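Cytochrome P450 monooxygenase (Rhodococcus sp. ECU0066, PDB 6KBH) is a self-sufficient haem monooxygenase that probably passes electrons from FMN through a [2Fe-2S] cluster to its P450 haem to activate oxygen for substrate oxidation. Local coordinates at residues A[99-110]-A[212-223]. Sequence-based numbering, arbitrary orientation.
Sequences ALEKITPTSDEA and NTWGRPAPEQQV
Lys102 to Ala110 runs in the same direction as Thr213 to Val223, the CA atoms of Lys102 and Thr213 lying 4.2 Å apart and those of Ala110 and Val223 4.4 Å. In this P450 fold the pairing places the B–C region, here a loop and the start of helix 108-116, against the F–G region, where helix 210-214 gives way to helix 219-242, two parts that in P450s generally border the substrate entrance. One backbone hydrogen bond ties the loop to the end region of helix 210-214, Ile103 N donating to Thr213 O at 3.0 Å, and CG1 of Ile103 packs on the Trp214 carbonyl carbon. The indole is covered on one face by CG2 of Thr213, while CD2 of Leu100 meets its CH2 atom obliquely; Phe433 also meets this ring. Gln222 carries the far end. With its chain extended beyond CG (chi2 -169°), the amide reaches the loop and is gripped from both ends: NE2 donates to Pro105 O, which lies nearly in the amide plane, and OE1 accepts from Ser107 N at 2.7 Å and weakly from Ser107 OG. A leucine in its place would probably leave the Pro105 carbonyl and the Ser107 amide without these partners and the extended stretch before helix 108-116 less firmly held. Beyond it, CB of Ala110 sits against CB of Gln222 and CG1 of Val223. Ser107 is the N-cap of its helix, its OG accepting from Ala110 N at 3.3 Å.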
loop_
_atom_site.group_PDB
_atom_site.type_symbol
_atom_site.label_atom_id
_atom_site.label_comp_id
_atom_site.label_asym_id
_atom_site.label_seq_id
_atom_site.Cartn_x
_atom_site.Cartn_y
_atom_site.Cartn_z
ATOM N N ALA A 99 14.169 -3.388 -22.127
ATOM C CA ALA A 99 13.201 -3.953 -21.186
ATOM C C ALA A 99 12.399 -5.099 -21.799
ATOM O O ALA A 99 12.116 -6.095 -21.122
ATOM C CB ALA A 99 12.262 -2.860 -20.679
ATOM N N LEU A 100 12.010 -4.978 -23.072
ATOM C CA LEU A 100 11.327 -6.066 -23.767
ATOM C C LEU A 100 12.114 -6.545 -24.983
ATOM O O LEU A 100 11.542 -7.115 -25.915
ATOM C CB LEU A 100 9.902 -5.675 -24.167
ATOM C CG LEU A 100 8.905 -5.249 -23.073
ATOM C CD1 LEU A 100 8.360 -3.865 -23.311
ATOM C CD2 LEU A 100 7.748 -6.229 -22.959
ATOM N N GLU A 101 13.430 -6.336 -24.983
ATOM C CA GLU A 101 14.285 -6.947 -25.994
ATOM C C GLU A 101 14.167 -8.463 -25.916
ATOM O O GLU A 101 14.267 -9.052 -24.836
ATOM C CB GLU A 101 15.740 -6.521 -25.793
ATOM C CG GLU A 101 16.582 -6.501 -27.060
ATOM C CD GLU A 101 18.072 -6.572 -26.770
ATOM O OE1 GLU A 101 18.471 -7.329 -25.858
ATOM O OE2 GLU A 101 18.842 -5.855 -27.442
ATOM N N LYS A 102 13.937 -9.096 -27.058
ATOM C CA LYS A 102 13.742 -10.536 -27.074
ATOM C C LYS A 102 15.087 -11.242 -26.950
ATOM O O LYS A 102 16.074 -10.842 -27.573
ATOM C CB LYS A 102 12.998 -10.958 -28.344
ATOM C CG LYS A 102 11.539 -10.494 -28.351
ATOM C CD LYS A 102 11.026 -10.204 -29.758
ATOM C CE LYS A 102 10.247 -8.882 -29.828
ATOM N NZ LYS A 102 11.046 -7.776 -30.457
ATOM N N ILE A 103 15.125 -12.274 -26.100
ATOM C CA ILE A 103 16.383 -12.951 -25.790
ATOM C C ILE A 103 17.004 -13.511 -27.063
ATOM O O ILE A 103 18.136 -13.174 -27.428
ATOM C CB ILE A 103 16.159 -14.052 -24.736
ATOM C CG1 ILE A 103 15.761 -13.433 -23.392
ATOM C CG2 ILE A 103 17.409 -14.908 -24.574
ATOM C CD1 ILE A 103 16.832 -12.560 -22.770
ATOM N N THR A 104 16.265 -14.368 -27.762
ATOM C CA THR A 104 16.737 -14.757 -29.083
ATOM C C THR A 104 16.085 -13.876 -30.146
ATOM O O THR A 104 14.880 -13.602 -30.073
ATOM C CB THR A 104 16.423 -16.221 -29.365
ATOM O OG1 THR A 104 15.013 -16.435 -29.261
ATOM C CG2 THR A 104 17.146 -17.124 -28.367
ATOM N N PRO A 105 16.858 -13.418 -31.128
ATOM C CA PRO A 105 16.336 -12.438 -32.086
ATOM C C PRO A 105 15.241 -13.020 -32.967
ATOM O O PRO A 105 15.152 -14.228 -33.194
ATOM C CB PRO A 105 17.568 -12.056 -32.917
ATOM C CG PRO A 105 18.749 -12.497 -32.093
ATOM C CD PRO A 105 18.281 -13.713 -31.359
ATOM N N THR A 106 14.395 -12.121 -33.464
ATOM C CA THR A 106 13.301 -12.510 -34.343
ATOM C C THR A 106 13.842 -12.914 -35.711
ATOM O O THR A 106 14.649 -12.195 -36.307
ATOM C CB THR A 106 12.307 -11.355 -34.480
ATOM O OG1 THR A 106 11.756 -11.040 -33.193
ATOM C CG2 THR A 106 11.185 -11.721 -35.433
ATOM N N SER A 107 13.401 -14.069 -36.203
ATOM C CA SER A 107 13.877 -14.561 -37.487
ATOM C C SER A 107 13.350 -13.696 -38.629
ATOM O O SER A 107 12.378 -12.945 -38.485
ATOM C CB SER A 107 13.454 -16.017 -37.695
ATOM O OG SER A 107 12.046 -16.133 -37.800
ATOM N N ASP A 108 14.021 -13.803 -39.781
ATOM C CA ASP A 108 13.574 -13.090 -40.975
ATOM C C ASP A 108 12.138 -13.456 -41.323
ATOM O O ASP A 108 11.345 -12.595 -41.722
ATOM C CB ASP A 108 14.501 -13.403 -42.149
ATOM C CG ASP A 108 15.920 -12.934 -41.916
ATOM O OD1 ASP A 108 16.106 -11.893 -41.251
ATOM O OD2 ASP A 108 16.853 -13.610 -42.399
ATOM N N GLU A 109 11.790 -14.735 -41.170
ATOM C CA GLU A 109 10.429 -15.194 -41.425
ATOM C C GLU A 109 9.422 -14.442 -40.564
ATOM O O GLU A 109 8.431 -13.903 -41.071
ATOM C CB GLU A 109 10.349 -16.697 -41.166
ATOM C CG GLU A 109 9.152 -17.397 -41.772
ATOM C CD GLU A 109 9.251 -18.905 -41.638
ATOM O OE1 GLU A 109 10.188 -19.381 -40.959
ATOM O OE2 GLU A 109 8.395 -19.614 -42.206
ATOM N N ALA A 110 9.668 -14.384 -39.252
ATOM C CA ALA A 110 8.698 -13.781 -38.344
ATOM C C ALA A 110 8.628 -12.267 -38.505
ATOM O O ALA A 110 7.566 -11.676 -38.285
ATOM C CB ALA A 110 9.032 -14.151 -36.899
ATOM N N ASN A 212 8.651 -16.145 -25.873
ATOM C CA ASN A 212 9.067 -15.486 -27.102
ATOM C C ASN A 212 9.813 -14.186 -26.833
ATOM O O ASN A 212 10.634 -13.768 -27.653
ATOM C CB ASN A 212 7.854 -15.250 -28.016
ATOM C CG ASN A 212 8.111 -14.174 -29.057
ATOM O OD1 ASN A 212 8.723 -14.437 -30.093
ATOM N ND2 ASN A 212 7.615 -12.962 -28.805
ATOM N N THR A 213 9.547 -13.524 -25.714
ATOM C CA THR A 213 10.332 -12.355 -25.332
ATOM C C THR A 213 11.496 -12.697 -24.406
ATOM O O THR A 213 12.586 -12.134 -24.556
ATOM C CB THR A 213 9.439 -11.294 -24.665
ATOM O OG1 THR A 213 8.468 -10.825 -25.613
ATOM C CG2 THR A 213 10.260 -10.113 -24.181
ATOM N N TRP A 214 11.309 -13.627 -23.467
ATOM C CA TRP A 214 12.293 -13.868 -22.416
ATOM C C TRP A 214 12.857 -15.288 -22.409
ATOM O O TRP A 214 13.555 -15.655 -21.453
ATOM C CB TRP A 214 11.679 -13.543 -21.050
ATOM C CG TRP A 214 11.482 -12.072 -20.832
ATOM C CD1 TRP A 214 12.448 -11.150 -20.552
ATOM C CD2 TRP A 214 10.246 -11.352 -20.883
ATOM N NE1 TRP A 214 11.893 -9.906 -20.423
ATOM C CE2 TRP A 214 10.541 -9.999 -20.621
ATOM C CE3 TRP A 214 8.918 -11.718 -21.123
ATOM C CZ2 TRP A 214 9.557 -9.010 -20.591
ATOM C CZ3 TRP A 214 7.940 -10.732 -21.091
ATOM C CH2 TRP A 214 8.266 -9.396 -20.828
ATOM N N GLY A 215 12.599 -16.088 -23.446
ATOM C CA GLY A 215 13.023 -17.469 -23.493
ATOM C C GLY A 215 13.804 -17.772 -24.761
ATOM O O GLY A 215 14.438 -16.898 -25.356
ATOM N N ARG A 216 13.751 -19.040 -25.167
ATOM C CA ARG A 216 14.460 -19.529 -26.351
ATOM C C ARG A 216 13.456 -20.229 -27.258
ATOM O O ARG A 216 13.406 -21.466 -27.317
ATOM C CB ARG A 216 15.615 -20.454 -25.956
ATOM C CG ARG A 216 16.811 -19.715 -25.350
ATOM C CD ARG A 216 17.795 -20.672 -24.688
ATOM N NE ARG A 216 19.045 -20.012 -24.307
ATOM C CZ ARG A 216 20.003 -20.586 -23.581
ATOM N NH1 ARG A 216 19.856 -21.830 -23.152
ATOM N NH2 ARG A 216 21.107 -19.917 -23.280
ATOM N N PRO A 217 12.644 -19.466 -27.986
ATOM C CA PRO A 217 11.601 -20.072 -28.818
ATOM C C PRO A 217 12.143 -20.663 -30.110
ATOM O O PRO A 217 13.173 -20.240 -30.642
ATOM C CB PRO A 217 10.666 -18.893 -29.112
ATOM C CG PRO A 217 11.570 -17.708 -29.093
ATOM C CD PRO A 217 12.614 -17.996 -28.047
ATOM N N ALA A 218 11.422 -21.659 -30.612
ATOM C CA ALA A 218 11.717 -22.241 -31.909
ATOM C C ALA A 218 11.226 -21.315 -33.019
ATOM O O ALA A 218 10.338 -20.489 -32.797
ATOM C CB ALA A 218 11.062 -23.615 -32.025
ATOM N N PRO A 219 11.808 -21.418 -34.221
ATOM C CA PRO A 219 11.347 -20.573 -35.341
ATOM C C PRO A 219 9.841 -20.581 -35.554
ATOM O O PRO A 219 9.271 -19.548 -35.928
ATOM C CB PRO A 219 12.082 -21.176 -36.546
ATOM C CG PRO A 219 13.333 -21.745 -35.968
ATOM C CD PRO A 219 12.984 -22.233 -34.587
ATOM N N GLU A 220 9.186 -21.725 -35.325
ATOM C CA GLU A 220 7.738 -21.830 -35.475
ATOM C C GLU A 220 7.002 -21.019 -34.415
ATOM O O GLU A 220 5.962 -20.415 -34.696
ATOM C CB GLU A 220 7.310 -23.300 -35.403
ATOM C CG GLU A 220 8.236 -24.291 -36.128
ATOM C CD GLU A 220 9.518 -24.603 -35.368
ATOM O OE1 GLU A 220 10.348 -23.682 -35.228
ATOM O OE2 GLU A 220 9.703 -25.756 -34.915
ATOM N N GLN A 221 7.506 -21.034 -33.181
ATOM C CA GLN A 221 6.915 -20.220 -32.126
ATOM C C GLN A 221 7.006 -18.738 -32.469
ATOM O O GLN A 221 6.034 -17.988 -32.308
ATOM C CB GLN A 221 7.608 -20.503 -30.794
ATOM C CG GLN A 221 7.055 -21.702 -30.048
ATOM C CD GLN A 221 8.059 -22.299 -29.082
ATOM O OE1 GLN A 221 9.268 -22.168 -29.266
ATOM N NE2 GLN A 221 7.561 -22.966 -28.047
ATOM N N GLN A 222 8.177 -18.303 -32.942
ATOM C CA GLN A 222 8.375 -16.901 -33.295
ATOM C C GLN A 222 7.331 -16.422 -34.296
ATOM O O GLN A 222 6.759 -15.338 -34.140
ATOM C CB GLN A 222 9.782 -16.694 -33.857
ATOM C CG GLN A 222 10.851 -16.459 -32.812
ATOM C CD GLN A 222 12.154 -15.993 -33.425
ATOM O OE1 GLN A 222 12.324 -16.036 -34.641
ATOM N NE2 GLN A 222 13.081 -15.544 -32.585
ATOM N N VAL A 223 7.065 -17.219 -35.336
ATOM C CA VAL A 223 6.121 -16.781 -36.361
ATOM C C VAL A 223 4.693 -16.781 -35.819
ATOM O O VAL A 223 3.920 -15.854 -36.083
ATOM C CB VAL A 223 6.264 -17.632 -37.642
ATOM C CG1 VAL A 223 7.730 -17.834 -37.987
ATOM C CG2 VAL A 223 5.552 -18.976 -37.525
#